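Local coordinates for protein alginate lyase (Bacteroides ovatus, PDB 3NNB) that probably cleaves the polysaccharide alginate by beta-elimination, as a lyase of the alginate lyase family with a largely helical fold, at residues A[133-137]-A[194-198]; A[143-147]-A[201-205]; A[269-275]-A[328-334]. All blocks are in the same frame, centred on the assembly; numbering follows the deposited sequence. Where two conformers were deposited one is given.

Interaction 1: A[133-137]-A[194-198]; sequences VWFLD and GMKEW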
ATOM      1  N   VAL A 133       9.550  14.839 -11.508  1.00  6.46           N
ATOM      2  CA  VAL A 133      10.542  13.943 -12.103  1.00  8.23           C
ATOM      3  C   VAL A 133       9.900  12.587 -12.415  1.00 10.15           C
ATOM      4  O   VAL A 133      10.093  12.023 -13.492  1.00  8.52           O
ATOM      5  CB  VAL A 133      11.775  13.797 -11.228  1.00  9.16           C
ATOM      6  CG1 VAL A 133      12.696  12.697 -11.785  1.00  8.77           C
ATOM      7  CG2 VAL A 133      12.510  15.167 -11.142  1.00  7.84           C
ATOM      8  N   TRP A 134       9.114  12.073 -11.489  1.00  8.85           N
ATOM      9  CA  TRP A 134       8.552  10.727 -11.668  1.00  6.20           C
ATOM     10  C   TRP A 134       7.398  10.634 -12.656  1.00  6.61           C
ATOM     11  O   TRP A 134       7.312   9.665 -13.418  1.00  7.37           O
ATOM     12  CB  TRP A 134       8.116  10.111 -10.320  1.00  6.47           C
ATOM     13  CG  TRP A 134       7.782   8.660 -10.460  1.00  6.25           C
ATOM     14  CD1 TRP A 134       6.589   8.112 -10.801  1.00  9.52           C
ATOM     15  CD2 TRP A 134       8.720   7.578 -10.399  1.00  7.32           C
ATOM     16  NE1 TRP A 134       6.710   6.735 -10.911  1.00  6.42           N
ATOM     17  CE2 TRP A 134       8.014   6.395 -10.704  1.00  6.19           C
ATOM     18  CE3 TRP A 134      10.091   7.497 -10.104  1.00  8.53           C
ATOM     19  CZ2 TRP A 134       8.624   5.135 -10.710  1.00  8.16           C
ATOM     20  CZ3 TRP A 134      10.694   6.253 -10.088  1.00  6.86           C
ATOM     21  CH2 TRP A 134       9.971   5.089 -10.428  1.00  9.65           C
ATOM     22  N   PHE A 135       6.490  11.603 -12.606  1.00  6.34           N
ATOM     23  CA  PHE A 135       5.225  11.583 -13.308  1.00  6.68           C
ATOM     24  C   PHE A 135       5.014  12.555 -14.477  1.00  7.72           C
ATOM     25  O   PHE A 135       4.198  12.251 -15.357  1.00  7.97           O
ATOM     26  CB  PHE A 135       4.073  11.851 -12.341  1.00  7.29           C
ATOM     27  CG  PHE A 135       3.858  10.779 -11.308  1.00  8.56           C
ATOM     28  CD1 PHE A 135       3.157   9.602 -11.614  1.00  9.52           C
ATOM     29  CD2 PHE A 135       4.344  10.939 -10.006  1.00  7.68           C
ATOM     30  CE1 PHE A 135       2.960   8.623 -10.673  1.00  8.80           C
ATOM     31  CE2 PHE A 135       4.173   9.923  -9.064  1.00  7.74           C
ATOM     32  CZ  PHE A 135       3.445   8.780  -9.396  1.00  9.28           C
ATOM     33  N   LEU A 136       5.597  13.758 -14.422  1.00  8.57           N
ATOM     34  CA  LEU A 136       5.163  14.878 -15.285  1.00  8.15           C
ATOM     35  C   LEU A 136       6.193  15.341 -16.296  1.00 10.22           C
ATOM     36  O   LEU A 136       5.799  15.785 -17.388  1.00 13.66           O
ATOM     37  CB  LEU A 136       4.691  16.078 -14.455  1.00  9.13           C
ATOM     38  CG  LEU A 136       3.651  15.734 -13.369  1.00  8.97           C
ATOM     39  CD1 LEU A 136       3.310  17.005 -12.535  1.00 12.60           C
ATOM     40  CD2 LEU A 136       2.397  15.122 -13.999  1.00 12.19           C
ATOM     41  N   ASP A 137       7.478  15.260 -15.964  1.00  8.64           N
ATOM     42  CA  ASP A 137       8.527  15.792 -16.838  1.00 10.55           C
ATOM     43  C   ASP A 137       8.663  14.850 -18.047  1.00 10.01           C
ATOM     44  O   ASP A 137       8.820  13.624 -17.892  1.00 11.61           O
ATOM     45  CB  ASP A 137       9.873  15.836 -16.117  1.00  7.35           C
ATOM     46  CG  ASP A 137       9.979  16.913 -15.022  1.00 11.67           C
ATOM     47  OD1 ASP A 137       9.127  17.822 -14.979  1.00 12.67           O
ATOM     48  OD2 ASP A 137      10.952  16.791 -14.198  1.00 12.45           O
ATOM     49  N   GLY A 194      -1.993  17.694 -13.503  1.00  9.73           N
ATOM     50  CA  GLY A 194      -1.107  16.701 -14.092  1.00  8.96           C
ATOM     51  C   GLY A 194      -1.181  15.360 -13.379  1.00 10.98           C
ATOM     52  O   GLY A 194      -1.218  14.301 -14.031  1.00  8.86           O
HETATM   53  N   MSE A 195      -1.212  15.406 -12.053  1.00  9.47           N
HETATM   54  CA  MSE A 195      -1.333  14.187 -11.261  1.00  8.25           C
HETATM   55  C   MSE A 195      -2.698  13.491 -11.461  1.00  8.96           C
HETATM   56  O   MSE A 195      -2.790  12.253 -11.597  1.00  8.63           O
HETATM   57  CB  MSE A 195      -1.067  14.489  -9.787  1.00  7.19           C
HETATM   58  CG  MSE A 195       0.386  14.857  -9.495  1.00  8.54           C
HETATM   59 SE   MSE A 195       1.721  13.621 -10.116  0.75  4.93          SE
HETATM   60  CE  MSE A 195       0.978  11.988  -9.363  1.00  9.29           C
ATOM     61  N   LYS A 196      -3.774  14.266 -11.448  1.00  8.86           N
ATOM     62  CA  LYS A 196      -5.106  13.687 -11.681  0.70  9.84           C
ATOM     63  C   LYS A 196      -5.193  13.094 -13.096  1.00 10.16           C
ATOM     64  O   LYS A 196      -5.815  12.049 -13.289  1.00 10.91           O
ATOM     65  CB  LYS A 196      -6.193  14.725 -11.464  0.70 10.82           C
ATOM     66  CG  LYS A 196      -6.344  15.082 -10.005  0.70 15.30           C
ATOM     67  CD  LYS A 196      -7.338  16.231  -9.769  0.70 25.58           C
ATOM     68  CE  LYS A 196      -8.795  15.811  -9.922  0.70 33.52           C
ATOM     69  NZ  LYS A 196      -9.207  15.697 -11.351  0.70 41.36           N
ATOM     70  N   GLU A 197      -4.568  13.742 -14.078  1.00  8.79           N
ATOM     71  CA  GLU A 197      -4.558  13.227 -15.461  0.50  9.65           C
ATOM     72  C   GLU A 197      -3.778  11.909 -15.554  1.00 10.47           C
ATOM     73  O   GLU A 197      -4.207  10.983 -16.216  1.00 10.38           O
ATOM     74  CB  GLU A 197      -4.010  14.264 -16.448  0.50 12.83           C
ATOM     75  CG  GLU A 197      -5.032  15.378 -16.763  0.50 11.39           C
ATOM     76  CD  GLU A 197      -4.532  16.445 -17.728  0.50 24.47           C
ATOM     77  OE1 GLU A 197      -3.361  16.400 -18.130  0.50 22.18           O
ATOM     78  OE2 GLU A 197      -5.334  17.332 -18.082  0.50 23.14           O
ATOM     79  N   TRP A 198      -2.641  11.823 -14.857  1.00  8.86           N
ATOM     80  CA  TRP A 198      -1.878  10.560 -14.818  1.00  7.93           C
ATOM     81  C   TRP A 198      -2.718   9.426 -14.223  1.00  7.77           C
ATOM     82  O   TRP A 198      -2.832   8.347 -14.822  1.00  8.51           O
ATOM     83  CB  TRP A 198      -0.575  10.736 -14.036  1.00  8.92           C
ATOM     84  CG  TRP A 198       0.390   9.602 -14.218  1.00  5.96           C
ATOM     85  CD1 TRP A 198       1.450   9.577 -15.090  1.00  8.87           C
ATOM     86  CD2 TRP A 198       0.448   8.375 -13.487  1.00  8.21           C
ATOM     87  NE1 TRP A 198       2.119   8.411 -14.981  1.00  8.80           N
ATOM     88  CE2 TRP A 198       1.544   7.649 -14.001  1.00  7.34           C
ATOM     89  CE3 TRP A 198      -0.292   7.828 -12.447  1.00  8.31           C
ATOM     90  CZ2 TRP A 198       1.893   6.407 -13.535  1.00  7.25           C
ATOM     91  CZ3 TRP A 198       0.059   6.590 -11.983  1.00  7.32           C
ATOM     92  CH2 TRP A 198       1.150   5.893 -12.528  1.00  8.07           C
TER

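Interaction 2: A[143-147]-A[201-205]; sequences NPHLT and QLVEW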
ATOM      1  N   ASN A 143       5.195   6.208 -17.834  1.00  7.50           N
ATOM      2  CA  ASN A 143       3.897   6.049 -18.512  1.00  6.96           C
ATOM      3  C   ASN A 143       2.853   5.460 -17.571  1.00  7.05           C
ATOM      4  O   ASN A 143       3.183   4.638 -16.710  1.00  6.59           O
ATOM      5  CB  ASN A 143       4.049   5.258 -19.795  1.00  7.07           C
ATOM      6  CG  ASN A 143       4.910   5.957 -20.805  1.00 10.39           C
ATOM      7  OD1 ASN A 143       4.917   7.189 -20.874  1.00 10.94           O
ATOM      8  ND2 ASN A 143       5.642   5.176 -21.610  1.00  8.33           N
ATOM      9  N   PRO A 144       1.580   5.854 -17.734  1.00  7.65           N
ATOM     10  CA  PRO A 144       0.563   5.429 -16.770  1.00  7.60           C
ATOM     11  C   PRO A 144      -0.044   4.044 -17.086  1.00  7.57           C
ATOM     12  O   PRO A 144      -1.229   3.927 -17.411  1.00  8.66           O
ATOM     13  CB  PRO A 144      -0.488   6.552 -16.852  1.00  8.86           C
ATOM     14  CG  PRO A 144      -0.372   7.006 -18.240  1.00  9.09           C
ATOM     15  CD  PRO A 144       1.082   6.954 -18.591  1.00 10.34           C
ATOM     16  N   HIS A 145       0.797   3.017 -16.956  1.00  7.30           N
ATOM     17  CA  HIS A 145       0.402   1.615 -17.105  1.00  6.21           C
ATOM     18  C   HIS A 145       1.482   0.725 -16.521  1.00  6.62           C
ATOM     19  O   HIS A 145       2.602   1.151 -16.308  1.00  9.10           O
ATOM     20  CB  HIS A 145       0.184   1.244 -18.564  1.00  6.84           C
ATOM     21  CG  HIS A 145       1.436   1.222 -19.376  1.00  8.89           C
ATOM     22  ND1 HIS A 145       2.260   0.108 -19.449  1.00 10.30           N
ATOM     23  CD2 HIS A 145       2.009   2.171 -20.145  1.00 10.63           C
ATOM     24  CE1 HIS A 145       3.278   0.379 -20.239  1.00 14.09           C
ATOM     25  NE2 HIS A 145       3.158   1.624 -20.662  1.00  9.28           N
ATOM     26  N   LEU A 146       1.119  -0.526 -16.257  1.00  8.78           N
ATOM     27  CA  LEU A 146       2.044  -1.510 -15.715  1.00  7.44           C
ATOM     28  C   LEU A 146       2.025  -2.783 -16.591  1.00  7.16           C
ATOM     29  O   LEU A 146       2.079  -3.902 -16.100  1.00  7.83           O
ATOM     30  CB  LEU A 146       1.707  -1.810 -14.234  1.00  9.57           C
ATOM     31  CG  LEU A 146       2.201  -0.720 -13.256  1.00 12.94           C
ATOM     32  CD1 LEU A 146       1.108   0.327 -13.126  1.00 16.62           C
ATOM     33  CD2 LEU A 146       2.527  -1.293 -11.905  1.00 19.44           C
ATOM     34  N   THR A 147       2.057  -2.607 -17.922  1.00  6.79           N
ATOM     35  CA  THR A 147       2.166  -3.732 -18.831  1.00  6.75           C
ATOM     36  C   THR A 147       3.395  -4.591 -18.552  1.00  7.45           C
ATOM     37  O   THR A 147       3.347  -5.824 -18.745  1.00  8.62           O
ATOM     38  CB  THR A 147       2.118  -3.242 -20.302  1.00 11.08           C
ATOM     39  OG1 THR A 147       0.884  -2.552 -20.472  1.00  9.92           O
ATOM     40  CG2 THR A 147       2.210  -4.443 -21.297  1.00  9.57           C
ATOM     41  N   GLN A 201      -5.531   8.242 -16.536  1.00  9.24           N
ATOM     42  CA  GLN A 201      -5.005   7.329 -17.522  1.00  9.04           C
ATOM     43  C   GLN A 201      -4.695   5.963 -16.964  1.00  9.92           C
ATOM     44  O   GLN A 201      -4.989   4.939 -17.565  1.00  8.83           O
ATOM     45  CB  GLN A 201      -3.806   7.904 -18.214  1.00 11.42           C
ATOM     46  CG  GLN A 201      -4.157   9.034 -19.138  1.00 13.05           C
ATOM     47  CD  GLN A 201      -2.900   9.583 -19.811  1.00 23.24           C
ATOM     48  OE1 GLN A 201      -2.191  10.379 -19.240  1.00 35.20           O
ATOM     49  NE2 GLN A 201      -2.625   9.128 -21.006  1.00 36.69           N
ATOM     50  N   LEU A 202      -4.119   5.920 -15.778  1.00  9.75           N
ATOM     51  CA  LEU A 202      -3.913   4.635 -15.114  1.00  8.57           C
ATOM     52  C   LEU A 202      -5.213   3.864 -14.900  1.00  7.81           C
ATOM     53  O   LEU A 202      -5.271   2.675 -15.168  1.00  9.73           O
ATOM     54  CB  LEU A 202      -3.202   4.845 -13.774  1.00  7.86           C
ATOM     55  CG  LEU A 202      -2.924   3.563 -12.986  1.00  8.87           C
ATOM     56  CD1 LEU A 202      -1.925   2.614 -13.725  1.00  8.40           C
ATOM     57  CD2 LEU A 202      -2.493   3.830 -11.558  1.00  6.93           C
ATOM     58  N   VAL A 203      -6.242   4.532 -14.393  1.00  6.13           N
ATOM     59  CA  VAL A 203      -7.557   3.921 -14.187  1.00  7.16           C
ATOM     60  C   VAL A 203      -8.176   3.402 -15.493  1.00 10.05           C
ATOM     61  O   VAL A 203      -8.674   2.256 -15.515  1.00  9.43           O
ATOM     62  CB  VAL A 203      -8.544   4.829 -13.417  1.00  7.91           C
ATOM     63  CG1 VAL A 203     -10.004   4.174 -13.443  1.00  7.06           C
ATOM     64  CG2 VAL A 203      -8.036   5.060 -11.941  1.00  8.58           C
ATOM     65  N   GLU A 204      -8.046   4.173 -16.564  1.00  9.09           N
ATOM     66  CA  GLU A 204      -8.444   3.706 -17.890  1.00  8.37           C
ATOM     67  C   GLU A 204      -7.713   2.427 -18.283  1.00 10.88           C
ATOM     68  O   GLU A 204      -8.324   1.505 -18.810  1.00 10.85           O
ATOM     69  CB  GLU A 204      -8.205   4.793 -18.936  1.00  7.99           C
ATOM     70  CG  GLU A 204      -9.236   5.905 -18.822  1.00 14.28           C
ATOM     71  CD  GLU A 204      -8.985   7.058 -19.766  1.00 21.61           C
ATOM     72  OE1 GLU A 204      -7.888   7.193 -20.313  1.00 21.92           O
ATOM     73  OE2 GLU A 204      -9.927   7.840 -19.925  1.00 29.07           O
ATOM     74  N   TRP A 205      -6.402   2.385 -18.047  1.00  8.02           N
ATOM     75  CA  TRP A 205      -5.643   1.198 -18.343  1.00  8.41           C
ATOM     76  C   TRP A 205      -6.103   0.040 -17.458  1.00  9.91           C
ATOM     77  O   TRP A 205      -6.206  -1.105 -17.937  1.00  9.54           O
ATOM     78  CB  TRP A 205      -4.145   1.491 -18.149  1.00  8.71           C
ATOM     79  CG  TRP A 205      -3.283   0.321 -18.395  1.00 10.20           C
ATOM     80  CD1 TRP A 205      -2.877  -0.157 -19.612  1.00 10.80           C
ATOM     81  CD2 TRP A 205      -2.763  -0.574 -17.415  1.00  9.60           C
ATOM     82  NE1 TRP A 205      -2.107  -1.287 -19.439  1.00 10.60           N
ATOM     83  CE2 TRP A 205      -2.032  -1.579 -18.107  1.00  9.67           C
ATOM     84  CE3 TRP A 205      -2.869  -0.661 -16.023  1.00 10.18           C
ATOM     85  CZ2 TRP A 205      -1.420  -2.632 -17.446  1.00  9.69           C
ATOM     86  CZ3 TRP A 205      -2.237  -1.692 -15.375  1.00 13.80           C
ATOM     87  CH2 TRP A 205      -1.526  -2.676 -16.091  1.00 12.23           C
TER
HETATM   88  O   HOH W   1      -1.600  -3.655 -21.095  1.00 11.72           O

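Interaction 3: A[269-275]-A[328-334]; sequences LARTTAL and WPYQQIK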
ATOM      1  N   LEU A 269      -2.777 -18.455   4.123  1.00  8.16           N
ATOM      2  CA  LEU A 269      -2.191 -19.400   5.089  1.00  8.90           C
ATOM      3  C   LEU A 269      -1.322 -20.469   4.424  1.00  9.42           C
ATOM      4  O   LEU A 269      -0.537 -21.124   5.110  1.00  9.52           O
ATOM      5  CB  LEU A 269      -3.309 -20.068   5.925  1.00  7.51           C
ATOM      6  CG  LEU A 269      -4.046 -19.072   6.853  1.00  8.27           C
ATOM      7  CD1 LEU A 269      -5.282 -19.740   7.537  1.00  9.16           C
ATOM      8  CD2 LEU A 269      -3.046 -18.474   7.894  1.00  8.08           C
ATOM      9  N   ALA A 270      -1.485 -20.653   3.116  1.00  8.90           N
ATOM     10  CA  ALA A 270      -0.674 -21.639   2.383  1.00 10.00           C
ATOM     11  C   ALA A 270       0.721 -21.095   2.067  1.00  9.51           C
ATOM     12  O   ALA A 270       1.577 -21.854   1.581  1.00 11.39           O
ATOM     13  CB  ALA A 270      -1.354 -22.030   1.093  1.00 11.06           C
ATOM     14  N   ARG A 271       0.952 -19.808   2.286  1.00  8.03           N
ATOM     15  CA  ARG A 271       2.240 -19.198   1.919  1.00  7.88           C
ATOM     16  C   ARG A 271       3.367 -19.476   2.898  1.00  7.93           C
ATOM     17  O   ARG A 271       3.132 -19.814   4.065  1.00  7.89           O
ATOM     18  CB  ARG A 271       2.072 -17.689   1.783  1.00  9.37           C
ATOM     19  CG  ARG A 271       0.946 -17.269   0.786  1.00  9.66           C
ATOM     20  CD  ARG A 271       1.172 -17.763  -0.634  1.00  9.18           C
ATOM     21  NE  ARG A 271       2.344 -17.123  -1.199  1.00 11.70           N
ATOM     22  CZ  ARG A 271       2.348 -15.929  -1.778  1.00 11.51           C
ATOM     23  NH1 ARG A 271       1.224 -15.195  -1.878  1.00 12.17           N
ATOM     24  NH2 ARG A 271       3.490 -15.432  -2.245  1.00 15.13           N
ATOM     25  N   THR A 272       4.633 -19.279   2.438  1.00  8.11           N
ATOM     26  CA  THR A 272       5.778 -19.424   3.333  1.00  7.39           C
ATOM     27  C   THR A 272       5.840 -18.323   4.377  1.00  8.93           C
ATOM     28  O   THR A 272       6.426 -18.507   5.446  1.00  8.69           O
ATOM     29  CB  THR A 272       7.124 -19.500   2.603  1.00  7.44           C
ATOM     30  OG1 THR A 272       7.329 -18.295   1.907  1.00  7.57           O
ATOM     31  CG2 THR A 272       7.180 -20.668   1.624  1.00  9.02           C
ATOM     32  N   THR A 273       5.203 -17.185   4.086  1.00  8.96           N
ATOM     33  CA  THR A 273       4.983 -16.144   5.085  1.00  8.18           C
ATOM     34  C   THR A 273       3.489 -15.985   5.390  1.00  6.78           C
ATOM     35  O   THR A 273       2.891 -14.934   5.152  1.00  8.21           O
ATOM     36  CB  THR A 273       5.656 -14.804   4.679  1.00  8.34           C
ATOM     37  OG1 THR A 273       5.197 -14.371   3.380  1.00  7.52           O
ATOM     38  CG2 THR A 273       7.187 -14.922   4.640  1.00  9.90           C
ATOM     39  N   ALA A 274       2.877 -17.052   5.907  1.00  6.87           N
ATOM     40  CA  ALA A 274       1.463 -17.055   6.144  1.00  6.77           C
ATOM     41  C   ALA A 274       0.986 -16.009   7.154  1.00  8.19           C
ATOM     42  O   ALA A 274      -0.093 -15.459   7.004  1.00  7.05           O
ATOM     43  CB  ALA A 274       1.036 -18.465   6.566  1.00  6.50           C
ATOM     44  N   LEU A 275       1.781 -15.716   8.197  1.00  7.61           N
ATOM     45  CA  LEU A 275       1.365 -14.670   9.126  1.00  8.39           C
ATOM     46  C   LEU A 275       1.458 -13.314   8.403  1.00  8.46           C
ATOM     47  O   LEU A 275       0.557 -12.470   8.504  1.00  9.93           O
ATOM     48  CB  LEU A 275       2.221 -14.677  10.366  1.00  7.88           C
ATOM     49  CG  LEU A 275       1.894 -13.637  11.424  1.00  8.19           C
ATOM     50  CD1 LEU A 275       0.478 -13.824  11.945  1.00 10.25           C
ATOM     51  CD2 LEU A 275       2.932 -13.656  12.626  1.00  9.84           C
ATOM     52  N   TRP A 328       2.048 -21.330  16.181  1.00  8.83           N
ATOM     53  CA  TRP A 328       1.483 -20.950  14.882  1.00  8.46           C
ATOM     54  C   TRP A 328       1.645 -22.117  13.900  1.00  8.95           C
ATOM     55  O   TRP A 328       2.755 -22.455  13.494  1.00  8.78           O
ATOM     56  CB  TRP A 328       2.253 -19.712  14.368  1.00  8.28           C
ATOM     57  CG  TRP A 328       1.982 -19.279  12.985  1.00  7.77           C
ATOM     58  CD1 TRP A 328       2.877 -19.284  11.963  1.00  7.78           C
ATOM     59  CD2 TRP A 328       0.804 -18.638  12.489  1.00  9.75           C
ATOM     60  NE1 TRP A 328       2.313 -18.748  10.827  1.00  9.00           N
ATOM     61  CE2 TRP A 328       1.034 -18.339  11.121  1.00  9.54           C
ATOM     62  CE3 TRP A 328      -0.429 -18.311  13.045  1.00  6.41           C
ATOM     63  CZ2 TRP A 328       0.068 -17.744  10.313  1.00 11.75           C
ATOM     64  CZ3 TRP A 328      -1.386 -17.723  12.228  1.00  8.97           C
ATOM     65  CH2 TRP A 328      -1.122 -17.434  10.879  1.00  9.11           C
ATOM     66  N   PRO A 329       0.523 -22.759  13.518  1.00  8.16           N
ATOM     67  CA  PRO A 329       0.587 -23.990  12.752  1.00  7.74           C
ATOM     68  C   PRO A 329       0.651 -23.807  11.218  1.00  8.77           C
ATOM     69  O   PRO A 329       0.128 -24.623  10.477  1.00 14.53           O
ATOM     70  CB  PRO A 329      -0.691 -24.705  13.189  1.00 10.57           C
ATOM     71  CG  PRO A 329      -1.688 -23.545  13.388  1.00  9.51           C
ATOM     72  CD  PRO A 329      -0.869 -22.423  13.920  1.00  8.22           C
ATOM     73  N   TYR A 330       1.293 -22.729  10.784  1.00  9.13           N
ATOM     74  CA  TYR A 330       1.497 -22.411   9.384  1.00  8.38           C
ATOM     75  C   TYR A 330       2.957 -21.952   9.284  1.00  9.07           C
ATOM     76  O   TYR A 330       3.644 -21.789  10.291  1.00  8.51           O
ATOM     77  CB  TYR A 330       0.559 -21.267   8.950  1.00  8.26           C
ATOM     78  CG  TYR A 330      -0.899 -21.553   9.304  1.00  7.42           C
ATOM     79  CD1 TYR A 330      -1.666 -22.403   8.513  1.00  7.39           C
ATOM     80  CD2 TYR A 330      -1.483 -21.053  10.456  1.00  6.26           C
ATOM     81  CE1 TYR A 330      -2.979 -22.693   8.833  1.00 10.74           C
ATOM     82  CE2 TYR A 330      -2.766 -21.376  10.801  1.00  9.57           C
ATOM     83  CZ  TYR A 330      -3.509 -22.198   9.976  1.00  9.42           C
ATOM     84  OH  TYR A 330      -4.817 -22.537  10.316  1.00 12.76           O
ATOM     85  N   GLN A 331       3.415 -21.684   8.073  1.00  8.15           N
ATOM     86  CA  GLN A 331       4.761 -21.211   7.898  1.00  8.36           C
ATOM     87  C   GLN A 331       4.885 -19.705   8.196  1.00  5.93           C
ATOM     88  O   GLN A 331       3.955 -18.920   7.972  1.00  8.14           O
ATOM     89  CB  GLN A 331       5.232 -21.498   6.476  1.00  8.77           C
ATOM     90  CG  GLN A 331       5.234 -22.963   6.072  1.00 12.25           C
ATOM     91  CD  GLN A 331       5.615 -23.141   4.591  1.00 16.57           C
ATOM     92  OE1 GLN A 331       6.778 -23.262   4.287  1.00 26.05           O
ATOM     93  NE2 GLN A 331       4.634 -23.024   3.690  1.00 23.23           N
ATOM     94  N   GLN A 332       6.077 -19.280   8.623  1.00  7.24           N
ATOM     95  CA  GLN A 332       6.449 -17.885   8.659  1.00  6.96           C
ATOM     96  C   GLN A 332       7.968 -17.856   8.701  1.00  9.67           C
ATOM     97  O   GLN A 332       8.598 -17.848   9.774  1.00 10.36           O
ATOM     98  CB  GLN A 332       5.857 -17.089   9.822  1.00  7.88           C
ATOM     99  CG  GLN A 332       6.205 -15.630   9.817  1.00  8.01           C
ATOM    100  CD  GLN A 332       5.662 -14.820   8.634  1.00  8.61           C
ATOM    101  OE1 GLN A 332       4.605 -15.146   8.050  1.00  7.25           O
ATOM    102  NE2 GLN A 332       6.435 -13.778   8.224  1.00  8.61           N
ATOM    103  N   ILE A 333       8.545 -17.863   7.517  1.00  7.23           N
ATOM    104  CA  ILE A 333       9.972 -18.157   7.375  1.00  8.27           C
ATOM    105  C   ILE A 333      10.936 -17.038   7.790  1.00  9.05           C
ATOM    106  O   ILE A 333      12.142 -17.282   7.912  1.00  8.82           O
ATOM    107  CB  ILE A 333      10.319 -18.652   5.952  1.00  6.95           C
ATOM    108  CG1 ILE A 333       9.998 -17.557   4.905  1.00  7.90           C
ATOM    109  CG2 ILE A 333       9.612 -20.012   5.655  1.00  6.36           C
ATOM    110  CD1 ILE A 333      10.535 -17.832   3.485  1.00  8.34           C
ATOM    111  N   LYS A 334      10.397 -15.834   7.979  1.00  8.52           N
ATOM    112  CA  LYS A 334      11.167 -14.673   8.379  1.00  9.20           C
ATOM    113  C   LYS A 334      10.260 -13.686   9.088  1.00  9.41           C
ATOM    114  O   LYS A 334       9.053 -13.895   9.136  1.00 10.41           O
ATOM    115  CB  LYS A 334      11.778 -14.021   7.153  1.00  9.49           C
ATOM    116  CG  LYS A 334      10.740 -13.594   6.114  1.00 10.04           C
ATOM    117  CD  LYS A 334      11.374 -12.977   4.837  1.00 13.53           C
ATOM    118  CE  LYS A 334      10.337 -12.452   3.853  1.00 13.52           C
ATOM    119  NZ  LYS A 334      10.906 -11.734   2.683  1.00 13.77           N
TER
HETATM  120  O   HOH W   2       1.978 -22.066   5.486  1.00 11.66           O
HETATM  121  O   HOH W   3       4.248 -23.060   1.020  1.00 26.42           O

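Interaction 1: A[133-137]-A[194-198]
Phe135 of helix 121-136 reaches helix 189-208 and meets two side chains that approach it from different directions. Toward Trp198 it presents its edge. Phe135 CD1 lies 3.5 Å from Trp198 CE2, over the face of the indole, and the two planes stand at 82°. This is a T-shaped pair. The CG of Trp198 lies opposite the backbone N across the CA-CB bond (chi1 -167°), which turns the indole face to the phenyl edge.

Met195, a selenomethionine, comes over a face of the Phe135 ring. Its chain bends at chi2 and chi3, and this brings the methyl end over the ring centre. The CE atom is 3.6 Å from the Phe135 ring centroid and only 12° off the normal, a CH-pi contact. Met195 SE is 4.3 Å from the same Phe135 centroid, oblique to the ring normal. Trp134 CD1 lies over the opposite face, so the phenyl is held between two neighbours.

Leu136 CD2 packs directly on the Gly194 backbone, 3.6 Å from Gly194 C. Trp198 NE1 bonds to Met142 O. A Met-aromatic contact and an edge-to-face pair thus join helices 121-136 and 189-208, consistent with the alpha/alpha-barrel architecture of the six-hairpin clan.

Interaction 2: A[143-147]-A[201-205]
An inverse gamma turn centred on Pro144 brings the loop between helix 121-136 and strand 148-151 against helix 189-208. Pro144 and the residues after it lie along one side of that helix.

Trp205 carries much of the contact. Its CG is anti to the backbone N (chi1 178°), and the indole reaches across to the loop, one face against residues 145-146. His145 CB sits over the five-membered ring of Trp205, 3.4 Å from its centroid and 3° off the normal. This is a CH-pi contact. The backbone N of Leu146 lies over the same face, 3.4 Å from Trp205 CH2. The imidazole of His145 is oblique to the indole.

The His145 ring is held at both nitrogens. Thr147 N donates to His145 ND1 at 3.1 Å, almost in the ring plane, and NE2 bonds to Asp62. A water joins the two segments. It accepts from Trp205 NE1 at 2.9 Å and bonds to Thr147 OG1 at 2.8 Å.

Apolar contacts continue along the helix. Pro144 CG meets Gln201 CB at 3.5 Å, and Leu146 CD1 meets Leu202 CD1 at 3.8 Å. Were Trp205 an alanine, His145 CB and the Leu146 backbone would probably lose the ring face they rest on, and the bridging water its indole donor.

The chemistry is mixed. Apolar and CH-pi packing brings loop and helix together. The polar link across is the shared water, while His145 is fixed separately, by Thr147 N and Asp62.

Interaction 3: A[269-275]-A[328-334]
Ile333 N donates to Thr272 O at 3.0 Å, and Ala274 N donates to Gln331 O, also at 3.0 Å. These two backbone bonds flank a single beta bridge between Thr273 and Gln332. It ties the start of helix 274-293 to the loop before helix 336-351.

The side chain of Gln332 adds to this. Its chain bends at chi2 (64°), which carries the amide to the first turn of the helix. There OE1 accepts a weak bond from Leu275 N and a hydrogen bond from Gly276 N. At the other end of the amide, Gln332 NE2 donates to Lys334 O at 2.8 Å. The amide is thus gripped from both ends, which fixes which way round it lies.

Two waters extend the polar network. One donates to Leu269 O and Arg271 O and accepts from Gln331 N. The other links Ala270 O to Gln331 NE2. Thr272 OG1 is bonded to Asp86 O.

Apolar packing completes the contact. Trp328 is held between Leu275 CB on one face and Tyr330 CD2 on the other. Its NE1 makes a weak bond to Gln331 O, the same oxygen that receives Ala274 N. Ala274 CB rests on Tyr330 CB at 3.7 Å. Leu269 CD2 lies over one face of the Tyr330 ring, a CH-pi contact, 3.9 Å from its centroid and 9° off the normal.

Interactions 1 and 2 are neighbours on helix 189-208, with centres 12 Å apart. Trp198 connects them: its backbone O lies 3.6 Å from Pro144 CB. Helix 121-136 and the loop that follows it are therefore packed on successive turns of one helix. A sodium ion, bound by Glu182, Ser184 and Phe187, is about 12 Å from the side chain of Met195 in interaction 1. Interaction 3 is separate. Its centre is 39 Å from that of interaction 1 and 33 Å from that of interaction 2, and its nearest atoms are about 17 Å from those of interaction 2. Arg271 and Thr273 there hydrogen-bond to a citrate and a glycerol respectively, both probably from the crystallisation liquor.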